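Local coordinates for protein possible prolidase (Bifidobacterium longum NCC2705, PDB 2P9B) that is a possible prolidase of the amidohydrolase family that probably hydrolyses carbon-nitrogen bonds, at residues A[33-37]-A[47-53]; A[19-23]-A[67-71]; A[224-230]-A[255-259]. All coordinates share one frame; numbering follows the deposited sequence.

How the interactions relate
From the N terminus the chain runs through strands 14-17, 19-22 and 30-32 before it makes the hairpin of strands 34-38 and 44-49; interaction 1 holds the open end of this hairpin, where the first strand begins and the second ends. Only afterwards does the chain come back to pair residues 67-71 with 19-23, so interaction 2 closes a longer loop that contains the whole of interaction 1. The two touch: Met34 N probably donates to Ala19 O, and Ile21 packs on Met34 and Val47, joining the two beta sheets. Interaction 3 follows later, within the amidohydrolase region, and ties helix 226-238 to helix 250-259. Its centre lies about 41 Å from that of interaction 2.

Interaction 1 (A[33-37]-A[47-53]); sequences NMTIV and VAPSIET
Thr35 and Ser50 meet hydroxyl to hydroxyl, OG1 to OG at 2.7 Å, in the tight part of this antiparallel hairpin. Each oxygen lies anti to its own carbonyl carbon (chi1 -69° in Thr35, -59° in Ser50), and these settings bring the two together where strand 47-49 gives way to a short 3-10 turn. Ser50 OG also bonds to the backbone N of His18, and Ser50 N donates almost straight to Asn33 O, 2.9 Å away. Thr35 pairs with Ala48 through both of its backbone groups: its N reaches Ala48 O at 2.8 Å and its O accepts from Ala48 N at 3.1 Å. On the other face, Met34, a selenomethionine, bends at chi2 and chi3 and curls back over the neighbouring strand. Its CE comes to 3.5 Å from Ala48 C, while SE lies 3.7 Å from Pro49 N. Val47 CG1 and Pro49 CD also touch this methyl.

Beyond Ser50, round the rest of the 3-10 turn, the packing slackens and water takes over. One water donates to Asn33 O and accepts from Ile51 N; a second links Thr35 OG1 to Thr53 O. Thr53 passes Thr35 and Val37 with loose methyl contacts, CG2 to Thr35 CG2 being 4.1 Å. Its hydroxyl turns back to Pro49 O, which also takes Glu52 N from the opposite face of the carbonyl. Asn33 is exposed, though its OD1 is held by His18 ND1, and with Met34 it forms a G1 bulge opposite Ala19. The chemistry is thus divided: apolar contact secures the Met34 face, while hydroxyls, backbone groups and water fasten the hairpin where its second strand ends.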
# COMPACT_ATOMS: atom_id res chain seq x y z
N ASN A 33 -8.80 27.30 5.01
CA ASN A 33 -9.41 28.06 3.91
C ASN A 33 -8.51 28.15 2.69
O ASN A 33 -8.05 29.23 2.30
CB ASN A 33 -9.80 29.45 4.40
CG ASN A 33 -10.75 30.16 3.46
OD1 ASN A 33 -11.59 29.53 2.82
ND2 ASN A 33 -10.64 31.48 3.38
N MSE A 34 -8.28 26.99 2.08
CA MSE A 34 -7.43 26.84 0.92
C MSE A 34 -8.21 26.43 -0.33
O MSE A 34 -9.29 25.86 -0.25
CB MSE A 34 -6.38 25.75 1.19
CG MSE A 34 -5.48 26.00 2.39
SE MSE A 34 -4.42 27.57 2.23
CE MSE A 34 -3.19 26.91 0.98
N THR A 35 -7.64 26.73 -1.49
CA THR A 35 -8.23 26.35 -2.76
C THR A 35 -7.19 25.54 -3.51
O THR A 35 -6.01 25.89 -3.52
CB THR A 35 -8.61 27.58 -3.62
OG1 THR A 35 -9.70 28.27 -3.01
CG2 THR A 35 -9.00 27.14 -5.03
N ILE A 36 -7.62 24.44 -4.10
CA ILE A 36 -6.72 23.60 -4.89
C ILE A 36 -7.26 23.67 -6.31
O ILE A 36 -8.41 23.31 -6.56
CB ILE A 36 -6.73 22.14 -4.41
CG1 ILE A 36 -6.22 22.05 -2.97
CG2 ILE A 36 -5.84 21.30 -5.32
CD1 ILE A 36 -6.20 20.64 -2.40
N VAL A 37 -6.43 24.15 -7.22
CA VAL A 37 -6.83 24.27 -8.61
C VAL A 37 -6.21 23.16 -9.44
O VAL A 37 -5.00 22.96 -9.42
CB VAL A 37 -6.39 25.64 -9.19
CG1 VAL A 37 -6.87 25.77 -10.63
CG2 VAL A 37 -6.95 26.76 -8.32
N VAL A 47 -2.23 25.87 -5.21
CA VAL A 47 -2.59 25.49 -3.84
C VAL A 47 -2.35 26.76 -3.05
O VAL A 47 -1.22 27.08 -2.70
CB VAL A 47 -1.69 24.37 -3.27
CG1 VAL A 47 -2.11 24.07 -1.84
CG2 VAL A 47 -1.80 23.12 -4.13
N ALA A 48 -3.42 27.50 -2.77
CA ALA A 48 -3.26 28.76 -2.05
C ALA A 48 -4.52 29.19 -1.31
O ALA A 48 -5.60 28.65 -1.55
CB ALA A 48 -2.84 29.85 -3.04
N PRO A 49 -4.39 30.17 -0.40
CA PRO A 49 -5.54 30.66 0.36
C PRO A 49 -6.66 31.02 -0.61
O PRO A 49 -6.43 31.67 -1.62
CB PRO A 49 -4.98 31.89 1.08
CG PRO A 49 -3.56 31.48 1.35
CD PRO A 49 -3.15 30.85 0.02
N SER A 50 -7.87 30.57 -0.30
CA SER A 50 -9.03 30.82 -1.14
C SER A 50 -9.28 32.31 -1.39
O SER A 50 -9.62 32.71 -2.50
CB SER A 50 -10.27 30.19 -0.52
OG SER A 50 -10.11 28.79 -0.36
N ILE A 51 -9.11 33.12 -0.36
CA ILE A 51 -9.37 34.54 -0.47
C ILE A 51 -8.58 35.24 -1.58
O ILE A 51 -9.04 36.23 -2.14
CB ILE A 51 -9.10 35.26 0.87
CG1 ILE A 51 -9.66 36.68 0.83
CG2 ILE A 51 -7.61 35.28 1.16
CD1 ILE A 51 -9.64 37.37 2.19
N GLU A 52 -7.40 34.72 -1.90
CA GLU A 52 -6.57 35.35 -2.93
C GLU A 52 -6.52 34.57 -4.23
O GLU A 52 -5.84 34.96 -5.18
CB GLU A 52 -5.13 35.51 -2.42
CG GLU A 52 -4.49 34.20 -2.01
CD GLU A 52 -3.04 34.34 -1.57
OE1 GLU A 52 -2.75 35.22 -0.74
OE2 GLU A 52 -2.19 33.56 -2.06
N THR A 53 -7.26 33.47 -4.30
CA THR A 53 -7.25 32.64 -5.49
C THR A 53 -8.50 32.76 -6.33
O THR A 53 -9.58 32.36 -5.91
CB THR A 53 -7.04 31.16 -5.10
OG1 THR A 53 -5.88 31.05 -4.26
CG2 THR A 53 -6.83 30.31 -6.35
O HOH W 1 -8.24 32.07 2.40
O HOH W 2 -10.62 30.24 -4.40

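Interaction 2 (A[19-23]-A[67-71]); sequences ATIVT and KIVMP
Ile21 and Val69 lie side by side and point the same way, their CG1 atoms squeezed to 3.5 Å, closer than usual for two carbons. Val69 brings its CG1 there by setting it between backbone N and carbonyl carbon (chi1 61°). Ala19 CB touches the same methyl at 3.9 Å, and Ile36 of the hairpin packs onto it too. On the other face of the sheet Val22 and Ile68 meet at a slant, CG2 to CG2 at 3.6 Å. Further along, Met70 CB rests on Val22, while the selenium end leads away toward Leu375 and Thr379 of helix 371-385.

Between these faces runs a parallel backbone pairing. Thr20 N donates nearly straight to Lys67 O at 3.1 Å, Val69 N to Thr20 O, and Val22 N to Val69 O. A water bridges Thr20 OG1 and Lys67 O. This joins the N-terminal strand 19-22 to strand 68-78, itself antiparallel to strand 403-406, so early and late parts of the chain share one sheet, as in the beta domain of amidohydrolases. Aliphatic side chains thus pack both faces, three backbone hydrogen bonds set the register, and a water sits at the Thr20 edge.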
# COMPACT_ATOMS: atom_id res chain seq x y z
N ALA A 19 -11.38 24.70 1.61
CA ALA A 19 -11.11 23.47 2.32
C ALA A 19 -9.95 23.61 3.29
O ALA A 19 -9.10 24.49 3.15
CB ALA A 19 -10.82 22.35 1.33
N THR A 20 -9.94 22.74 4.29
CA THR A 20 -8.86 22.69 5.26
C THR A 20 -7.97 21.58 4.74
O THR A 20 -8.41 20.43 4.61
CB THR A 20 -9.35 22.30 6.67
OG1 THR A 20 -10.22 23.32 7.17
CG2 THR A 20 -8.17 22.12 7.61
N ILE A 21 -6.72 21.91 4.42
CA ILE A 21 -5.80 20.92 3.91
C ILE A 21 -4.97 20.24 4.98
O ILE A 21 -4.32 20.89 5.79
CB ILE A 21 -4.80 21.54 2.90
CG1 ILE A 21 -5.55 22.09 1.68
CG2 ILE A 21 -3.78 20.48 2.47
CD1 ILE A 21 -4.64 22.63 0.59
N VAL A 22 -5.03 18.91 5.01
CA VAL A 22 -4.21 18.13 5.92
C VAL A 22 -3.12 17.69 4.94
O VAL A 22 -3.35 16.83 4.09
CB VAL A 22 -4.98 16.92 6.50
CG1 VAL A 22 -4.02 15.98 7.21
CG2 VAL A 22 -6.03 17.42 7.49
N THR A 23 -1.95 18.31 5.06
CA THR A 23 -0.85 18.04 4.14
C THR A 23 -0.28 16.64 4.13
O THR A 23 0.22 16.18 3.11
CB THR A 23 0.31 19.01 4.39
OG1 THR A 23 0.88 18.74 5.68
CG2 THR A 23 -0.18 20.45 4.35
N LYS A 67 -15.04 20.98 4.81
CA LYS A 67 -14.41 19.72 4.44
C LYS A 67 -12.90 19.74 4.64
O LYS A 67 -12.29 20.81 4.74
CB LYS A 67 -14.70 19.41 2.96
CG LYS A 67 -16.17 19.37 2.57
CD LYS A 67 -16.88 18.15 3.15
CE LYS A 67 -18.31 18.03 2.63
NZ LYS A 67 -19.13 19.23 2.97
N ILE A 68 -12.31 18.55 4.71
CA ILE A 68 -10.86 18.41 4.84
C ILE A 68 -10.40 17.75 3.55
O ILE A 68 -11.07 16.86 3.04
CB ILE A 68 -10.47 17.49 6.03
CG1 ILE A 68 -10.43 18.29 7.34
CG2 ILE A 68 -9.10 16.84 5.78
CD1 ILE A 68 -11.77 18.80 7.78
N VAL A 69 -9.28 18.20 3.00
CA VAL A 69 -8.75 17.57 1.79
C VAL A 69 -7.31 17.19 2.09
O VAL A 69 -6.57 17.96 2.71
CB VAL A 69 -8.80 18.49 0.56
CG1 VAL A 69 -7.96 19.73 0.80
CG2 VAL A 69 -8.29 17.73 -0.67
N MSE A 70 -6.92 16.00 1.67
CA MSE A 70 -5.58 15.49 1.90
C MSE A 70 -5.15 14.70 0.68
O MSE A 70 -5.95 14.48 -0.23
CB MSE A 70 -5.56 14.60 3.16
CG MSE A 70 -6.38 13.29 3.08
SE MSE A 70 -6.19 12.07 4.55
CE MSE A 70 -4.46 11.40 4.12
N PRO A 71 -3.88 14.27 0.64
CA PRO A 71 -3.44 13.49 -0.52
C PRO A 71 -4.20 12.17 -0.49
O PRO A 71 -4.60 11.71 0.58
CB PRO A 71 -1.95 13.27 -0.27
CG PRO A 71 -1.56 14.48 0.57
CD PRO A 71 -2.74 14.60 1.51
O HOH W 3 -12.89 22.71 6.63

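Interaction 3 (A[224-230]-A[255-259]); sequences MSVEQMR and RSLLA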
# COMPACT_ATOMS: atom_id res chain seq x y z
N MSE A 224 13.78 -19.93 0.55
CA MSE A 224 14.37 -19.02 -0.42
C MSE A 224 15.76 -18.61 0.04
O MSE A 224 15.94 -18.17 1.18
CB MSE A 224 13.49 -17.78 -0.57
CG MSE A 224 13.70 -16.99 -1.86
SE MSE A 224 13.14 -17.96 -3.45
CE MSE A 224 11.24 -17.48 -3.36
N SER A 225 16.73 -18.75 -0.85
CA SER A 225 18.11 -18.40 -0.53
C SER A 225 18.46 -16.97 -0.92
O SER A 225 17.76 -16.35 -1.72
CB SER A 225 19.06 -19.36 -1.25
OG SER A 225 19.02 -19.15 -2.65
N VAL A 226 19.54 -16.46 -0.36
CA VAL A 226 19.99 -15.11 -0.68
C VAL A 226 20.38 -15.10 -2.16
O VAL A 226 20.12 -14.14 -2.87
CB VAL A 226 21.23 -14.71 0.16
CG1 VAL A 226 21.75 -13.36 -0.30
CG2 VAL A 226 20.86 -14.66 1.63
N GLU A 227 21.00 -16.19 -2.61
CA GLU A 227 21.43 -16.31 -4.00
C GLU A 227 20.26 -16.20 -4.97
O GLU A 227 20.38 -15.58 -6.03
CB GLU A 227 22.17 -17.63 -4.23
CG GLU A 227 23.45 -17.79 -3.42
CD GLU A 227 23.25 -18.56 -2.12
OE1 GLU A 227 22.43 -18.13 -1.28
OE2 GLU A 227 23.91 -19.60 -1.94
N GLN A 228 19.15 -16.83 -4.62
CA GLN A 228 17.96 -16.79 -5.47
C GLN A 228 17.39 -15.38 -5.54
O GLN A 228 17.10 -14.88 -6.62
CB GLN A 228 16.87 -17.71 -4.90
CG GLN A 228 17.04 -19.18 -5.21
CD GLN A 228 16.00 -20.02 -4.50
OE1 GLN A 228 15.97 -20.08 -3.27
NE2 GLN A 228 15.14 -20.67 -5.27
N MSE A 229 17.24 -14.75 -4.39
CA MSE A 229 16.68 -13.41 -4.34
C MSE A 229 17.62 -12.34 -4.88
O MSE A 229 17.17 -11.30 -5.36
CB MSE A 229 16.24 -13.05 -2.91
CG MSE A 229 15.08 -13.92 -2.39
SE MSE A 229 14.30 -13.38 -0.73
CE MSE A 229 15.62 -14.05 0.44
N ARG A 230 18.93 -12.58 -4.80
CA ARG A 230 19.88 -11.61 -5.31
C ARG A 230 19.75 -11.57 -6.83
O ARG A 230 19.87 -10.51 -7.44
CB ARG A 230 21.32 -12.00 -4.92
CG ARG A 230 22.35 -10.99 -5.42
CD ARG A 230 23.80 -11.40 -5.19
NE ARG A 230 24.21 -11.36 -3.78
CZ ARG A 230 24.22 -12.41 -2.96
NH1 ARG A 230 23.82 -13.60 -3.40
NH2 ARG A 230 24.63 -12.27 -1.71
N ARG A 255 17.97 -12.38 4.93
CA ARG A 255 18.31 -12.83 3.59
C ARG A 255 17.75 -11.90 2.53
O ARG A 255 18.42 -11.61 1.53
CB ARG A 255 17.77 -14.24 3.34
CG ARG A 255 18.40 -15.31 4.20
CD ARG A 255 17.92 -16.69 3.78
NE ARG A 255 18.44 -17.74 4.66
CZ ARG A 255 18.27 -19.04 4.44
NH1 ARG A 255 17.59 -19.45 3.37
NH2 ARG A 255 18.78 -19.93 5.28
N SER A 256 16.53 -11.43 2.73
CA SER A 256 15.89 -10.53 1.77
C SER A 256 16.68 -9.23 1.66
O SER A 256 16.94 -8.75 0.55
CB SER A 256 14.46 -10.21 2.21
OG SER A 256 13.65 -11.38 2.20
N LEU A 257 17.06 -8.66 2.80
CA LEU A 257 17.81 -7.42 2.82
C LEU A 257 19.18 -7.60 2.17
O LEU A 257 19.63 -6.74 1.42
CB LEU A 257 17.96 -6.93 4.27
CG LEU A 257 16.67 -6.42 4.92
CD1 LEU A 257 16.92 -6.05 6.38
CD2 LEU A 257 16.15 -5.22 4.15
N LEU A 258 19.83 -8.72 2.45
CA LEU A 258 21.14 -9.00 1.88
C LEU A 258 21.04 -9.07 0.35
O LEU A 258 21.91 -8.58 -0.36
CB LEU A 258 21.71 -10.31 2.43
CG LEU A 258 22.27 -10.30 3.85
CD1 LEU A 258 22.49 -11.72 4.35
CD2 LEU A 258 23.58 -9.52 3.88
N ALA A 259 19.96 -9.68 -0.14
CA ALA A 259 19.75 -9.82 -1.57
C ALA A 259 19.48 -8.48 -2.26
O ALA A 259 19.69 -8.35 -3.47
CB ALA A 259 18.59 -10.78 -1.84
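Arg255 sets CG anti to its own carbonyl carbon (chi1 -65°) and then runs extended from CG to NE, a course that carries its guanidinium past Val226 to the residue two places ahead of the facing helix. There NH1 donates to Met224 O at 3.0 Å; the oxygen lies nearly in the guanidinium plane, yet the nitrogen stands well above the plane of the carbonyl. NE forms a salt bridge with Glu251, one turn earlier on its own helix. Val226 slants across the arginine stem, its CG2 3.6 Å from both CB and CG of Arg255. A leucine in place of Arg255 would probably leave Met224 O without this donor and Glu251 without its charged mate.

Met229, a selenomethionine, approaches Arg255 at about a right angle. Its bend at chi3 (-78°) places CE 3.6 Å from Arg255 CB, and SE lies 3.6 Å from Ser256 OG, a hydroxyl bonded to Gly252 O. The closest packing is between Met229 CB and Ala259 CB, at 3.4 Å; the small alanine lets the helices come near, its methyl also meeting Arg230 N. Ser225 caps the first turn: its OG accepts from Gln228 N, and Gln228 OE1 takes Ser225 N in return, completing a capping box.

The axes of the short segments 226-230 and 255-259 come within 8.3 Å of each other, their directions 44° apart. Helices 226-238 and 250-259 follow strands 202-205 and 243-247 in the chain, as in the alternating strands and helices of a TIM barrel. Met224 and Met229 pack on Ile204 of the first strand, Ser256 reaches Ile264 of strand 263-264, and Leu258 touches Met277 of helix 272-279.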